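Local coordinates for protein glutathione S-transferase 1 (Ascaris suum, PDB 4Q5F) that conjugates reduced glutathione to a wide range of hydrophobic electrophiles and can also act as a glutathione peroxidase, at residues L26-R31 with D43-R48; L63-V68 with V72-A77. All coordinates share one frame; numbering follows the deposited sequence.

Contact 1. Residues L26-R31 with D43-R48. With GSH (glutathione), chain E.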
loop_
_atom_site.group_PDB
_atom_site.type_symbol
_atom_site.label_atom_id
_atom_site.label_comp_id
_atom_site.label_asym_id
_atom_site.label_seq_id
_atom_site.Cartn_x
_atom_site.Cartn_y
_atom_site.Cartn_z
ATOM N N LEU B 26 -13.533 2.441 2.312
ATOM C CA LEU B 26 -12.187 2.978 2.495
ATOM C C LEU B 26 -12.208 4.301 3.252
ATOM O O LEU B 26 -11.244 4.652 3.932
ATOM C CB LEU B 26 -11.508 3.188 1.138
ATOM C CG LEU B 26 -11.227 1.945 0.292
ATOM C CD1 LEU B 26 -10.702 2.356 -1.074
ATOM C CD2 LEU B 26 -10.241 1.021 0.989
ATOM N N GLY B 27 -13.308 5.037 3.128
ATOM C CA GLY B 27 -13.424 6.341 3.753
ATOM C C GLY B 27 -13.479 6.265 5.267
ATOM O O GLY B 27 -12.983 7.154 5.959
ATOM N N GLU B 28 -14.082 5.196 5.780
ATOM C CA GLU B 28 -14.309 5.040 7.216
ATOM C C GLU B 28 -13.015 5.089 8.018
ATOM O O GLU B 28 -13.002 5.538 9.164
ATOM C CB GLU B 28 -15.024 3.716 7.494
ATOM C CG GLU B 28 -15.526 3.561 8.923
ATOM C CD GLU B 28 -16.570 4.601 9.294
ATOM O OE1 GLU B 28 -17.240 5.129 8.380
ATOM O OE2 GLU B 28 -16.718 4.889 10.499
ATOM N N GLY B 29 -11.934 4.608 7.414
ATOM C CA GLY B 29 -10.635 4.621 8.059
ATOM C C GLY B 29 -10.260 6.015 8.518
ATOM O O GLY B 29 -9.895 6.220 9.674
ATOM N N ALA B 30 -10.369 6.981 7.610
ATOM C CA ALA B 30 -10.077 8.374 7.925
ATOM C C ALA B 30 -11.009 8.904 9.013
ATOM O O ALA B 30 -10.561 9.553 9.957
ATOM C CB ALA B 30 -10.190 9.228 6.674
ATOM N N ARG B 31 -12.304 8.630 8.871
ATOM C CA ARG B 31 -13.300 9.068 9.847
ATOM C C ARG B 31 -12.933 8.590 11.244
ATOM O O ARG B 31 -12.950 9.365 12.200
ATOM C CB ARG B 31 -14.685 8.533 9.480
ATOM C CG ARG B 31 -15.233 9.044 8.159
ATOM C CD ARG B 31 -16.552 8.372 7.824
ATOM N NE ARG B 31 -17.071 8.799 6.524
ATOM C CZ ARG B 31 -17.506 7.983 5.565
ATOM N NH1 ARG B 31 -17.500 6.664 5.726
ATOM N NH2 ARG B 31 -17.954 8.493 4.427
ATOM N N ASP B 43 -17.261 15.795 7.113
ATOM C CA ASP B 43 -17.496 14.453 6.609
ATOM C C ASP B 43 -18.382 14.534 5.371
ATOM O O ASP B 43 -19.570 14.207 5.419
ATOM C CB ASP B 43 -18.150 13.591 7.692
ATOM C CG ASP B 43 -18.211 12.120 7.316
ATOM O OD1 ASP B 43 -17.657 11.743 6.261
ATOM O OD2 ASP B 43 -18.803 11.336 8.086
ATOM N N ASN B 44 -17.797 14.980 4.263
ATOM C CA ASN B 44 -18.549 15.166 3.028
ATOM C C ASN B 44 -18.892 13.838 2.373
ATOM O O ASN B 44 -18.112 13.300 1.588
ATOM C CB ASN B 44 -17.774 16.033 2.037
ATOM C CG ASN B 44 -18.552 16.284 0.757
ATOM O OD1 ASN B 44 -19.783 16.260 0.753
ATOM N ND2 ASN B 44 -17.838 16.518 -0.339
ATOM N N ARG B 45 -20.064 13.313 2.702
ATOM C CA ARG B 45 -20.536 12.079 2.101
ATOM C C ARG B 45 -21.275 12.400 0.804
ATOM O O ARG B 45 -22.262 13.136 0.798
ATOM C CB ARG B 45 -21.405 11.313 3.097
ATOM C CG ARG B 45 -20.610 10.876 4.328
ATOM C CD ARG B 45 -21.497 10.392 5.456
ATOM N NE ARG B 45 -21.332 8.960 5.709
ATOM C CZ ARG B 45 -20.706 8.428 6.758
ATOM N NH1 ARG B 45 -20.168 9.192 7.701
ATOM N NH2 ARG B 45 -20.624 7.110 6.870
ATOM N N LEU B 46 -20.772 11.843 -0.293
ATOM C CA LEU B 46 -21.150 12.263 -1.637
ATOM C C LEU B 46 -22.278 11.405 -2.202
ATOM O O LEU B 46 -22.248 10.177 -2.107
ATOM C CB LEU B 46 -19.927 12.172 -2.553
ATOM C CG LEU B 46 -19.946 12.942 -3.873
ATOM C CD1 LEU B 46 -19.616 14.410 -3.645
ATOM C CD2 LEU B 46 -18.972 12.317 -4.859
ATOM N N LYS B 47 -23.271 12.061 -2.793
ATOM C CA LYS B 47 -24.380 11.363 -3.432
ATOM C C LYS B 47 -23.926 10.800 -4.775
ATOM O O LYS B 47 -23.094 11.403 -5.456
ATOM C CB LYS B 47 -25.562 12.317 -3.635
ATOM C CG LYS B 47 -26.046 12.983 -2.353
ATOM C CD LYS B 47 -27.146 14.005 -2.618
ATOM C CE LYS B 47 -26.604 15.290 -3.232
ATOM N NZ LYS B 47 -25.635 15.990 -2.338
ATOM N N ARG B 48 -24.467 9.641 -5.143
ATOM C CA ARG B 48 -24.180 9.024 -6.437
ATOM C C ARG B 48 -24.423 10.028 -7.557
ATOM O O ARG B 48 -23.749 10.017 -8.587
ATOM C CB ARG B 48 -25.072 7.799 -6.645
ATOM C CG ARG B 48 -24.894 6.712 -5.596
ATOM C CD ARG B 48 -25.863 5.558 -5.813
ATOM N NE ARG B 48 -25.312 4.290 -5.334
ATOM C CZ ARG B 48 -25.479 3.799 -4.108
ATOM N NH1 ARG B 48 -26.193 4.458 -3.200
ATOM N NH2 ARG B 48 -24.928 2.637 -3.786
HETATM N N1 GSH E . -6.298 2.583 -4.070
HETATM C CA1 GSH E . -7.375 3.473 -3.822
HETATM C C1 GSH E . -7.355 3.895 -2.370
HETATM O O11 GSH E . -7.806 5.019 -2.029
HETATM O O12 GSH E . -6.887 3.122 -1.495
HETATM C CB1 GSH E . -8.690 2.779 -4.137
HETATM C CG1 GSH E . -9.838 3.796 -4.096
HETATM C CD1 GSH E . -11.127 3.211 -4.694
HETATM O OE1 GSH E . -11.097 2.142 -5.265
HETATM N N2 GSH E . -12.363 3.946 -4.569
HETATM C CA2 GSH E . -13.595 3.456 -5.111
HETATM C C2 GSH E . -14.142 4.472 -6.102
HETATM O O2 GSH E . -13.775 5.634 -6.046
HETATM C CB2 GSH E . -14.614 3.283 -4.017
HETATM S SG2 GSH E . -14.016 2.143 -2.810
HETATM N N3 GSH E . -15.109 4.058 -7.095
HETATM C CA3 GSH E . -15.640 5.005 -8.041
HETATM C C3 GSH E . -14.823 4.966 -9.331
HETATM O O31 GSH E . -13.729 4.349 -9.362
HETATM O O32 GSH E . -15.250 5.553 -10.359
HETATM O O HOH W 1 -19.622 5.833 8.965
HETATM O O HOH W 2 -17.001 11.152 3.831
#
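Arg31 and Asp43 approach each other most closely by CA across a wide backbone gap: helix 27-31 and strand 43-46 run nearly antiparallel, at 164°, with axes 10.7 Å apart, so long side chains must span the distance. Arg31 does most of this. Its CG lies anti to the carbonyl carbon (chi1 -63°), and the chain runs extended to NE, delivering the guanidinium to the strand. There NE donates an almost straight bond to OD1 of Asp43 at 3.0 Å, meeting that oxygen on its syn side, somewhat out of the carboxylate plane. Arg45 bends at chi3 and lays its guanidinium flat over one face of Arg31, the two CZ atoms 3.4 Å apart and the planes within 8° of parallel. Glu28 and Asp43 probably offset the like charges of the stacked pair. Glu28 OE1 accepts from Arg31 NH1 at 3.1 Å, close to the guanidinium plane; Asp43 OD2 takes a weak, bent bond from Arg45 NH1. One water links Glu28 OE1 to Arg45 NH2, and a second joins Arg31 NH2 to Asp43 OD1. The other carboxylate oxygen of Glu28 is bound by Trp209 and Arg213, while Arg31 also donates to the carbonyls of Phe21 and Ile23. This four-residue salt-bridge network ties helix to following strand within the beta-alpha-beta unit of the thioredoxin-like N-terminal domain.

Contact 2. Residues L63-V68 with V72-A77. With GSH (glutathione), chain E.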
loop_
_atom_site.group_PDB
_atom_site.type_symbol
_atom_site.label_atom_id
_atom_site.label_comp_id
_atom_site.label_asym_id
_atom_site.label_seq_id
_atom_site.Cartn_x
_atom_site.Cartn_y
_atom_site.Cartn_z
ATOM N N LEU B 63 -12.299 8.045 -5.081
ATOM C CA LEU B 63 -12.352 8.515 -3.704
ATOM C C LEU B 63 -11.829 7.373 -2.838
ATOM O O LEU B 63 -11.754 6.238 -3.305
ATOM C CB LEU B 63 -13.792 8.870 -3.324
ATOM C CG LEU B 63 -14.490 9.922 -4.190
ATOM C CD1 LEU B 63 -15.900 10.161 -3.672
ATOM C CD2 LEU B 63 -13.705 11.226 -4.227
ATOM N N PRO B 64 -11.472 7.651 -1.574
ATOM C CA PRO B 64 -11.573 8.902 -0.813
ATOM C C PRO B 64 -10.553 9.967 -1.198
ATOM O O PRO B 64 -9.507 9.661 -1.775
ATOM C CB PRO B 64 -11.310 8.449 0.625
ATOM C CG PRO B 64 -10.432 7.269 0.481
ATOM C CD PRO B 64 -10.907 6.565 -0.753
ATOM N N LEU B 65 -10.879 11.214 -0.871
ATOM C CA LEU B 65 -9.946 12.327 -0.973
ATOM C C LEU B 65 -9.948 13.092 0.339
ATOM O O LEU B 65 -10.988 13.218 0.991
ATOM C CB LEU B 65 -10.351 13.282 -2.092
ATOM C CG LEU B 65 -10.409 12.726 -3.511
ATOM C CD1 LEU B 65 -11.024 13.762 -4.431
ATOM C CD2 LEU B 65 -9.026 12.329 -3.996
ATOM N N LEU B 66 -8.780 13.603 0.716
ATOM C CA LEU B 66 -8.654 14.471 1.876
ATOM C C LEU B 66 -8.257 15.862 1.418
ATOM O O LEU B 66 -7.275 16.029 0.694
ATOM C CB LEU B 66 -7.598 13.934 2.842
ATOM C CG LEU B 66 -7.238 14.869 4.000
ATOM C CD1 LEU B 66 -8.399 15.006 4.976
ATOM C CD2 LEU B 66 -5.990 14.370 4.696
ATOM N N GLU B 67 -9.027 16.857 1.844
ATOM C CA GLU B 67 -8.685 18.249 1.590
ATOM C C GLU B 67 -8.123 18.882 2.855
ATOM O O GLU B 67 -8.765 18.867 3.906
ATOM C CB GLU B 67 -9.901 19.023 1.085
ATOM C CG GLU B 67 -9.891 19.240 -0.419
ATOM C CD GLU B 67 -11.213 19.759 -0.946
ATOM O OE1 GLU B 67 -11.278 20.947 -1.327
ATOM O OE2 GLU B 67 -12.185 18.975 -0.985
ATOM N N VAL B 68 -6.912 19.418 2.743
ATOM C CA VAL B 68 -6.232 20.049 3.867
ATOM C C VAL B 68 -5.949 21.504 3.524
ATOM O O VAL B 68 -4.989 21.806 2.811
ATOM C CB VAL B 68 -4.898 19.346 4.192
ATOM C CG1 VAL B 68 -4.349 19.846 5.519
ATOM C CG2 VAL B 68 -5.079 17.835 4.220
ATOM N N VAL B 72 -5.434 18.952 -2.046
ATOM C CA VAL B 72 -6.056 17.643 -2.208
ATOM C C VAL B 72 -5.038 16.510 -2.109
ATOM O O VAL B 72 -3.950 16.583 -2.684
ATOM C CB VAL B 72 -6.776 17.562 -3.572
ATOM C CG1 VAL B 72 -7.372 16.176 -3.803
ATOM C CG2 VAL B 72 -7.860 18.626 -3.658
ATOM N N LEU B 73 -5.410 15.465 -1.375
ATOM C CA LEU B 73 -4.596 14.262 -1.239
ATOM C C LEU B 73 -5.467 13.034 -1.485
ATOM O O LEU B 73 -6.494 12.853 -0.826
ATOM C CB LEU B 73 -3.978 14.191 0.161
ATOM C CG LEU B 73 -3.200 12.918 0.511
ATOM C CD1 LEU B 73 -1.889 12.838 -0.260
ATOM C CD2 LEU B 73 -2.952 12.852 2.009
ATOM N N ALA B 74 -5.053 12.193 -2.430
ATOM C CA ALA B 74 -5.798 10.985 -2.775
ATOM C C ALA B 74 -5.156 9.754 -2.142
ATOM O O ALA B 74 -4.139 9.864 -1.455
ATOM C CB ALA B 74 -5.874 10.828 -4.286
ATOM N N GLN B 75 -5.762 8.591 -2.381
ATOM C CA GLN B 75 -5.275 7.301 -1.881
ATOM C C GLN B 75 -5.431 7.153 -0.363
ATOM O O GLN B 75 -4.756 7.821 0.421
ATOM C CB GLN B 75 -3.833 7.037 -2.330
ATOM C CG GLN B 75 -3.706 6.794 -3.830
ATOM C CD GLN B 75 -4.177 5.409 -4.241
ATOM O OE1 GLN B 75 -4.495 4.574 -3.395
ATOM N NE2 GLN B 75 -4.221 5.160 -5.544
ATOM N N SER B 76 -6.330 6.250 0.021
ATOM C CA SER B 76 -6.735 6.046 1.413
ATOM C C SER B 76 -5.577 5.827 2.392
ATOM O O SER B 76 -5.525 6.460 3.448
ATOM C CB SER B 76 -7.691 4.853 1.494
ATOM O OG SER B 76 -7.075 3.675 1.004
ATOM N N ALA B 77 -4.663 4.923 2.057
ATOM C CA ALA B 77 -3.566 4.593 2.962
ATOM C C ALA B 77 -2.678 5.813 3.219
ATOM O O ALA B 77 -2.207 6.025 4.337
ATOM C CB ALA B 77 -2.745 3.439 2.413
HETATM N N1 GSH E . -6.298 2.583 -4.070
HETATM C CA1 GSH E . -7.375 3.473 -3.822
HETATM C C1 GSH E . -7.355 3.895 -2.370
HETATM O O11 GSH E . -7.806 5.019 -2.029
HETATM O O12 GSH E . -6.887 3.122 -1.495
HETATM C CB1 GSH E . -8.690 2.779 -4.137
HETATM C CG1 GSH E . -9.838 3.796 -4.096
HETATM C CD1 GSH E . -11.127 3.211 -4.694
HETATM O OE1 GSH E . -11.097 2.142 -5.265
HETATM N N2 GSH E . -12.363 3.946 -4.569
HETATM C CA2 GSH E . -13.595 3.456 -5.111
HETATM C C2 GSH E . -14.142 4.472 -6.102
HETATM O O2 GSH E . -13.775 5.634 -6.046
HETATM C CB2 GSH E . -14.614 3.283 -4.017
HETATM S SG2 GSH E . -14.016 2.143 -2.810
HETATM N N3 GSH E . -15.109 4.058 -7.095
HETATM C CA3 GSH E . -15.640 5.005 -8.041
HETATM C C3 GSH E . -14.823 4.966 -9.331
HETATM O O31 GSH E . -13.729 4.349 -9.362
HETATM O O32 GSH E . -15.250 5.553 -10.359
HETATM O O HOH W 3 -8.362 7.695 -3.061
#
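Leu66 and Leu73 share one side-chain shape, each with CG anti to its own backbone N (chi1 172° and 174°), which sets their CD2 methyls 4.3 Å apart on one face of the sheet. Ser76 instead holds OG between backbone N and carbonyl carbon, where it reaches glutathione O12 at 2.6 Å. Strands 65-68 and 72-74 are antiparallel. The Leu66–Leu73 pair is hydrogen-bonded in both directions: Leu66 N to Leu73 O at 2.9 Å is virtually straight, whereas Leu73 N to Leu66 O is more bent. On the other face, Leu65 puts CD2 against Ala74 CB at 3.5 Å, and Glu67 lies alongside Val72, CG beside CG2, with its carboxylate directed to Lys17. Beyond the strands, cis-Pro64, a hallmark of the thioredoxin fold just before strand 65-68, rests CG on Ser76 CB at 3.8 Å. Leu63 N donates to glutathione O2, and Leu63 O accepts from glutathione N2 at 2.7 Å. Ser76 N and OG divide the two oxygens of the gamma-glutamyl carboxylate between them, and Gln75 OE1, on the N-cap residue of helix 76-86, accepts from glutathione N1 at 2.8 Å. A water bridges Pro64 O, Gln75 N and glutathione O11. Both segments thus build part of the glutathione site seen in the crystal. The hairpin lies between strand 16-21, bonded to the backbones of Leu65 and Glu67, and the second subunit, whose Gln99 and Asp109 bond Val72 O and Gln75 NE2; helix 76-86 covers Leu66 through Ile79, Tyr82 and Leu83.

How the contacts relate
Contact 1 and contact 2 follow one another along the chain, their centres about 10 Å apart, and both reach the same four-stranded sheet. Strand 42-46 forms one outer edge within the chain and strand 71-74 the other, with 16-21 and 65-68 between. The two contacts touch directly: Leu26 CB packs on Pro64 CD at 3.9 Å, and Leu46 CD2 meets Leu63 CD1 at the same separation. Glutathione links them too, but unequally. Contact 2 supplies polar groups, whereas contact 1 offers the apolar Leu26, whose CD1 lies 3.5 Å from ligand CG1. Arg31 stands about 4 Å, side chain to side chain, from Tyr20, a glutathione-binding residue by similarity.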